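Local structure of seryl-tRNA synthetase, cytoplasmic (3QO8) at residues Trp131-Tyr136 with Gly331-Val336; Glu355-Phe360 with Leu416-Lys421. The protein catalyses the two-step charging of tRNA(Ser), activating serine with ATP to Ser-AMP and then passing it to the acceptor end of the tRNA. All blocks are in the same frame, centred on the assembly; numbering follows the deposited sequence.

Interaction 1: residues Trp131-Tyr136 with Gly331-Val336; sequences WTPENY and GLPYRV. With SSA (5'-O-(N-(L-seryl)-sulfamoyl)adenosine), chain D.
Trp131 and Tyr334 form an antiparallel hydrogen-bonded pair at the margin of the large mixed sheet of the class II catalytic core, where the end of strand 126-131 meets the start of strand 334-338. Two backbone bonds close the ring between them: Trp131 N gives to Tyr334 O at 2.9 Å, and Tyr334 N gives to Trp131 O at 3.0 Å. Both side chains lie on the same face of the sheet. Trp131 CB sits over one face of the tyrosine ring, toward its rim, in a CH-pi contact 3.8 Å from the ring centroid. Trp131 CG stands anti to the backbone N (chi1 -177°); the five-membered ring of the indole and the phenol ring are nearly parallel, at 21°, but slid so far apart that they barely overlap. The far edge of the indole brings CZ3 to 3.4 Å from Leu332 O.

Beyond the pair the strands give way to proline packing. Pro333 CG lies 3.6 Å from Pro133 CD and is also touched by Tyr136 CE2, whose side chain crosses that of the proline at about a right angle. Pro133 CG meets the carbonyl of Gly331, a residue of positive phi that ends helix 312-329 in a Schellman motif. A type II turn follows from Pro133 to Tyr136, and within it Glu134 N donates to the sulfamoyl O1S of a seryl-adenylate analogue at 3.2 Å, with a weak bond to O2S; this molecule sits in a pocket apart from the catalytic site.

On one side Gln328 and Glu324 of helix 312-329 bind the Tyr334 hydroxyl; Tyr136 OH is held by Ile142 O and Glu140 N. Pro333 and Tyr136 pack on Trp357 of strand 350-358, while Leu332 reaches helix 408-419.

Interaction 2: residues Glu355-Phe360 with Leu416-Lys421; sequences EAWFPF and LENYQK. With SSA (5'-O-(N-(L-seryl)-sulfamoyl)adenosine), chain D.
Glu417, near the end of helix 408-419, reaches across to the backbone where strand 350-358 ends at Phe358 and passes into the loop Pro359-Phe360. Strand 399-404 and this helix form the strand-helix unit of class II motif 3, so the contact ties the end of the motif 3 helix to strand 350-358. Glu417 CB packs against Pro359 CD at 3.7 Å, with Pro359 CG slightly farther away. CG stands anti to the carbonyl carbon, and the chain beyond it is extended, carrying the carboxylate between two phenylalanines. There CD lies 3.5 Å from Phe360 CB and close to Phe358 CD2. OE1 accepts the bond from Phe360 N at 3.0 Å, the N-H coming from above the carboxylate plane, 44° out of it. The same oxygen touches the CB atoms of both phenylalanines. OE2 lies in the plane of the Phe358 ring, at its edge, the ring and carboxylate planes being 78° apart; His154 N and Gln361 NE2 also bind it.

One residue on, Asn418 turns its amide to the strand. ND2 donates to Trp357 O at 2.9 Å, with the acceptor almost in the amide plane and the N-H...O angle at 161°. OD1 rests 3.3 Å from Pro359 CG and is hydrogen-bonded to Ala144 N; ND2 has a second acceptor in Cys414 O. Gln420 NE2 turns back to the carbonyl of Glu417.

Thus the helix end is fastened to the strand end by two side-chain-to-backbone bonds, to Trp357 O before Pro359 in sequence and from Phe360 N after it. Buried as it is, the Glu417 carboxylate is met by three N-H donors, an environment consistent with a charged form, while both ends of the Asn418 amide are satisfied, which fixes its rotation.

Interactions 1 and 2 lie about 11 Å apart, centre to centre, on adjacent antiparallel strands, 334-338 and 350-358, of one sheet. They meet directly: Arg335 NE and Glu355 OE1 form a salt bridge at 2.7 Å, and Pro333 O lies 2.8 Å from Trp357 N, a probable backbone hydrogen bond. Both border the same bound analogue at different parts of it: Glu134 N at the sulfamoyl group, Tyr419 at the adenine, its OH packed 2.9 Å from N9 while bonding to Leu330 O. The catalytic site holds a second analogue molecule, about 8 Å from the side chain of Phe358 and about 11 Å from that of Leu332; the one touched here lies in a separate pocket.

Interaction 1: residues Trp131-Tyr136 with Gly331-Val336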
# COMPACT_ATOMS: atom_id res chain seq x y z
N TRP A 131 29.38 17.80 -1.62
CA TRP A 131 28.79 19.07 -1.22
C TRP A 131 28.60 19.12 0.29
O TRP A 131 28.17 18.14 0.89
CB TRP A 131 27.44 19.31 -1.92
CG TRP A 131 26.84 20.65 -1.58
CD1 TRP A 131 27.13 21.85 -2.18
CD2 TRP A 131 25.88 20.94 -0.56
NE1 TRP A 131 26.39 22.86 -1.60
CE2 TRP A 131 25.61 22.33 -0.61
CE3 TRP A 131 25.19 20.15 0.38
CZ2 TRP A 131 24.71 22.95 0.26
CZ3 TRP A 131 24.29 20.77 1.23
CH2 TRP A 131 24.06 22.15 1.17
N THR A 132 28.95 20.25 0.90
CA THR A 132 28.61 20.48 2.30
C THR A 132 27.85 21.78 2.44
O THR A 132 28.07 22.73 1.69
CB THR A 132 29.85 20.54 3.24
OG1 THR A 132 30.82 21.45 2.69
CG2 THR A 132 30.47 19.16 3.41
N PRO A 133 26.96 21.83 3.43
CA PRO A 133 26.25 23.07 3.72
C PRO A 133 27.16 24.11 4.35
O PRO A 133 28.33 23.85 4.66
CB PRO A 133 25.17 22.62 4.73
CG PRO A 133 25.74 21.41 5.37
CD PRO A 133 26.53 20.72 4.29
N GLU A 134 26.60 25.31 4.52
CA GLU A 134 27.29 26.45 5.10
C GLU A 134 27.57 26.19 6.58
O GLU A 134 26.77 25.56 7.27
CB GLU A 134 26.42 27.70 4.94
CG GLU A 134 26.97 28.97 5.55
CD GLU A 134 26.02 30.15 5.39
OE1 GLU A 134 24.98 29.99 4.72
OE2 GLU A 134 26.32 31.24 5.93
N ASN A 135 28.72 26.66 7.05
CA ASN A 135 29.09 26.47 8.45
C ASN A 135 29.26 25.01 8.83
O ASN A 135 29.16 24.64 10.00
CB ASN A 135 28.07 27.14 9.38
CG ASN A 135 28.02 28.64 9.20
OD1 ASN A 135 29.06 29.30 9.15
ND2 ASN A 135 26.81 29.19 9.09
N TYR A 136 29.51 24.17 7.83
CA TYR A 136 29.86 22.78 8.10
C TYR A 136 31.22 22.50 7.49
O TYR A 136 31.35 22.31 6.27
CB TYR A 136 28.81 21.82 7.56
CG TYR A 136 28.90 20.43 8.14
CD1 TYR A 136 28.84 20.22 9.52
CD2 TYR A 136 29.04 19.32 7.32
CE1 TYR A 136 28.91 18.93 10.07
CE2 TYR A 136 29.12 18.03 7.85
CZ TYR A 136 29.05 17.84 9.22
OH TYR A 136 29.13 16.57 9.73
N GLY A 331 19.84 21.21 3.41
CA GLY A 331 21.08 21.41 4.15
C GLY A 331 21.76 20.11 4.55
O GLY A 331 22.40 20.02 5.60
N LEU A 332 21.64 19.09 3.71
CA LEU A 332 22.21 17.78 4.03
C LEU A 332 23.49 17.55 3.22
O LEU A 332 23.44 17.57 1.99
CB LEU A 332 21.18 16.65 3.78
CG LEU A 332 19.85 16.78 4.54
CD1 LEU A 332 18.83 15.71 4.15
CD2 LEU A 332 20.07 16.77 6.05
N PRO A 333 24.64 17.33 3.90
CA PRO A 333 25.89 17.09 3.16
C PRO A 333 25.76 15.80 2.38
O PRO A 333 25.11 14.88 2.87
CB PRO A 333 26.95 16.91 4.26
CG PRO A 333 26.30 17.32 5.54
CD PRO A 333 24.81 17.14 5.35
N TYR A 334 26.36 15.71 1.19
CA TYR A 334 26.26 14.48 0.42
C TYR A 334 27.44 14.33 -0.52
O TYR A 334 28.23 15.26 -0.68
CB TYR A 334 24.95 14.44 -0.39
CG TYR A 334 24.85 15.57 -1.41
CD1 TYR A 334 25.49 15.48 -2.64
CD2 TYR A 334 24.13 16.73 -1.12
CE1 TYR A 334 25.43 16.53 -3.56
CE2 TYR A 334 24.06 17.78 -2.04
CZ TYR A 334 24.72 17.68 -3.25
OH TYR A 334 24.65 18.71 -4.15
N ARG A 335 27.56 13.16 -1.13
CA ARG A 335 28.43 12.99 -2.28
C ARG A 335 27.65 12.28 -3.38
O ARG A 335 26.71 11.54 -3.10
CB ARG A 335 29.67 12.16 -1.91
CG ARG A 335 29.36 10.76 -1.40
CD ARG A 335 30.66 9.97 -1.14
NE ARG A 335 30.40 8.57 -0.81
CZ ARG A 335 31.27 7.74 -0.23
NH1 ARG A 335 32.48 8.17 0.09
NH2 ARG A 335 30.93 6.48 0.02
N VAL A 336 28.04 12.53 -4.62
CA VAL A 336 27.48 11.82 -5.78
C VAL A 336 28.54 10.86 -6.31
O VAL A 336 29.70 11.26 -6.54
CB VAL A 336 27.06 12.80 -6.88
CG1 VAL A 336 26.53 12.04 -8.11
CG2 VAL A 336 26.00 13.76 -6.35
N10 SSA D . 22.61 29.63 2.01
CA SSA D . 21.71 29.71 3.15
CB SSA D . 20.28 29.80 2.63
OG SSA D . 19.36 29.79 3.73
C9 SSA D . 21.88 28.48 4.00
O9 SSA D . 21.25 28.36 5.04
N8 SSA D . 22.73 27.56 3.56
S1 SSA D . 22.87 26.14 4.29
O1S SSA D . 23.60 25.24 3.44
O2S SSA D . 23.55 26.30 5.55
O5' SSA D . 21.46 25.57 4.56
C5' SSA D . 20.72 24.90 3.55
C4' SSA D . 19.26 24.85 3.98
O4' SSA D . 19.06 23.91 5.04
C3' SSA D . 18.79 26.19 4.52
O3' SSA D . 18.11 26.94 3.51
C2' SSA D . 17.85 25.85 5.65
O2' SSA D . 16.51 25.83 5.18
C1' SSA D . 18.24 24.45 6.08
N9 SSA D . 18.99 24.58 7.35
C8 SSA D . 20.32 24.48 7.52
N7 SSA D . 20.60 24.67 8.83
C5 SSA D . 19.44 24.90 9.48
C6 SSA D . 19.10 25.16 10.80
N6 SSA D . 20.05 25.23 11.77
N1 SSA D . 17.80 25.35 11.11
C2 SSA D . 16.84 25.29 10.18
N3 SSA D . 17.14 25.04 8.90
C4 SSA D . 18.43 24.85 8.53

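Interaction 2: residues Glu355-Phe360 with Leu416-Lys421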
# COMPACT_ATOMS: atom_id res chain seq x y z
N GLU A 355 24.64 9.90 -2.02
CA GLU A 355 24.78 9.32 -0.69
C GLU A 355 24.98 10.47 0.28
O GLU A 355 25.92 11.26 0.14
CB GLU A 355 25.99 8.38 -0.64
CG GLU A 355 26.01 7.30 -1.74
CD GLU A 355 27.26 6.43 -1.64
OE1 GLU A 355 28.31 6.96 -1.21
OE2 GLU A 355 27.20 5.23 -1.96
N ALA A 356 24.09 10.56 1.27
CA ALA A 356 24.10 11.69 2.18
C ALA A 356 24.89 11.32 3.43
O ALA A 356 24.97 10.15 3.79
CB ALA A 356 22.68 12.09 2.57
N TRP A 357 25.47 12.33 4.07
CA TRP A 357 26.25 12.11 5.27
C TRP A 357 25.36 11.86 6.48
O TRP A 357 24.49 12.67 6.79
CB TRP A 357 27.17 13.31 5.53
CG TRP A 357 28.07 13.16 6.74
CD1 TRP A 357 28.00 13.85 7.92
CD2 TRP A 357 29.18 12.26 6.87
NE1 TRP A 357 29.01 13.44 8.78
CE2 TRP A 357 29.74 12.46 8.15
CE3 TRP A 357 29.76 11.30 6.02
CZ2 TRP A 357 30.85 11.74 8.60
CZ3 TRP A 357 30.86 10.60 6.47
CH2 TRP A 357 31.40 10.82 7.75
N PHE A 358 25.58 10.74 7.16
CA PHE A 358 24.91 10.45 8.42
C PHE A 358 25.96 10.63 9.53
O PHE A 358 26.82 9.76 9.72
CB PHE A 358 24.36 9.01 8.41
CG PHE A 358 23.03 8.85 7.69
CD1 PHE A 358 22.92 9.09 6.32
CD2 PHE A 358 21.90 8.45 8.38
CE1 PHE A 358 21.69 8.93 5.65
CE2 PHE A 358 20.68 8.29 7.74
CZ PHE A 358 20.57 8.54 6.36
N PRO A 359 25.90 11.75 10.27
CA PRO A 359 27.03 12.05 11.16
C PRO A 359 27.15 11.12 12.37
O PRO A 359 28.25 10.99 12.88
CB PRO A 359 26.77 13.49 11.60
CG PRO A 359 25.27 13.67 11.46
CD PRO A 359 24.89 12.83 10.26
N PHE A 360 26.06 10.50 12.83
CA PHE A 360 26.21 9.58 13.94
C PHE A 360 26.91 8.33 13.45
O PHE A 360 27.83 7.83 14.08
CB PHE A 360 24.87 9.17 14.57
CG PHE A 360 25.02 8.10 15.63
CD1 PHE A 360 25.36 8.44 16.93
CD2 PHE A 360 24.90 6.76 15.30
CE1 PHE A 360 25.54 7.46 17.90
CE2 PHE A 360 25.08 5.77 16.27
CZ PHE A 360 25.40 6.13 17.57
N LEU A 416 17.10 13.61 10.84
CA LEU A 416 17.20 13.39 12.28
C LEU A 416 18.64 13.49 12.76
O LEU A 416 18.92 14.15 13.77
CB LEU A 416 16.63 12.03 12.66
CG LEU A 416 15.11 11.87 12.42
CD1 LEU A 416 14.67 10.45 12.70
CD2 LEU A 416 14.31 12.84 13.26
N GLU A 417 19.57 12.84 12.07
CA GLU A 417 20.95 12.86 12.59
C GLU A 417 21.57 14.24 12.41
O GLU A 417 22.35 14.68 13.25
CB GLU A 417 21.82 11.75 11.98
CG GLU A 417 21.33 10.35 12.33
CD GLU A 417 22.36 9.26 12.09
OE1 GLU A 417 23.49 9.57 11.65
OE2 GLU A 417 22.03 8.09 12.36
N ASN A 418 21.20 14.94 11.34
CA ASN A 418 21.81 16.24 11.05
C ASN A 418 21.13 17.46 11.68
O ASN A 418 21.68 18.56 11.67
CB ASN A 418 21.94 16.44 9.53
CG ASN A 418 23.11 15.66 8.95
OD1 ASN A 418 24.26 15.96 9.25
ND2 ASN A 418 22.82 14.67 8.10
N TYR A 419 19.94 17.28 12.24
CA TYR A 419 19.18 18.40 12.79
C TYR A 419 18.97 18.24 14.28
O TYR A 419 18.27 19.04 14.90
CB TYR A 419 17.85 18.61 12.05
CG TYR A 419 18.00 19.43 10.79
CD1 TYR A 419 18.46 18.86 9.61
CD2 TYR A 419 17.68 20.79 10.77
CE1 TYR A 419 18.61 19.61 8.44
CE2 TYR A 419 17.83 21.56 9.61
CZ TYR A 419 18.30 20.95 8.45
OH TYR A 419 18.45 21.70 7.29
N GLN A 420 19.60 17.23 14.86
CA GLN A 420 19.49 16.99 16.29
C GLN A 420 20.30 18.03 17.05
O GLN A 420 21.28 18.58 16.54
CB GLN A 420 20.00 15.59 16.67
CG GLN A 420 21.51 15.41 16.60
CD GLN A 420 21.93 13.98 16.93
OE1 GLN A 420 21.86 13.55 18.08
NE2 GLN A 420 22.34 13.23 15.91
N LYS A 421 19.87 18.32 18.27
CA LYS A 421 20.70 19.05 19.21
C LYS A 421 20.35 18.53 20.60
O LYS A 421 19.61 17.54 20.71
CB LYS A 421 20.50 20.56 19.07
CG LYS A 421 19.14 21.05 19.46
CD LYS A 421 18.83 22.38 18.80
CE LYS A 421 19.90 23.41 19.08
NZ LYS A 421 19.62 24.67 18.33
N10 SSA D . 22.61 29.63 2.01
CA SSA D . 21.71 29.71 3.15
CB SSA D . 20.28 29.80 2.63
OG SSA D . 19.36 29.79 3.73
C9 SSA D . 21.88 28.48 4.00
O9 SSA D . 21.25 28.36 5.04
N8 SSA D . 22.73 27.56 3.56
S1 SSA D . 22.87 26.14 4.29
O1S SSA D . 23.60 25.24 3.44
O2S SSA D . 23.55 26.30 5.55
O5' SSA D . 21.46 25.57 4.56
C5' SSA D . 20.72 24.90 3.55
C4' SSA D . 19.26 24.85 3.98
O4' SSA D . 19.06 23.91 5.04
C3' SSA D . 18.79 26.19 4.52
O3' SSA D . 18.11 26.94 3.51
C2' SSA D . 17.85 25.85 5.65
O2' SSA D . 16.51 25.83 5.18
C1' SSA D . 18.24 24.45 6.08
N9 SSA D . 18.99 24.58 7.35
C8 SSA D . 20.32 24.48 7.52
N7 SSA D . 20.60 24.67 8.83
C5 SSA D . 19.44 24.90 9.48
C6 SSA D . 19.10 25.16 10.80
N6 SSA D . 20.05 25.23 11.77
N1 SSA D . 17.80 25.35 11.11
C2 SSA D . 16.84 25.29 10.18
N3 SSA D . 17.14 25.04 8.90
C4 SSA D . 18.43 24.85 8.53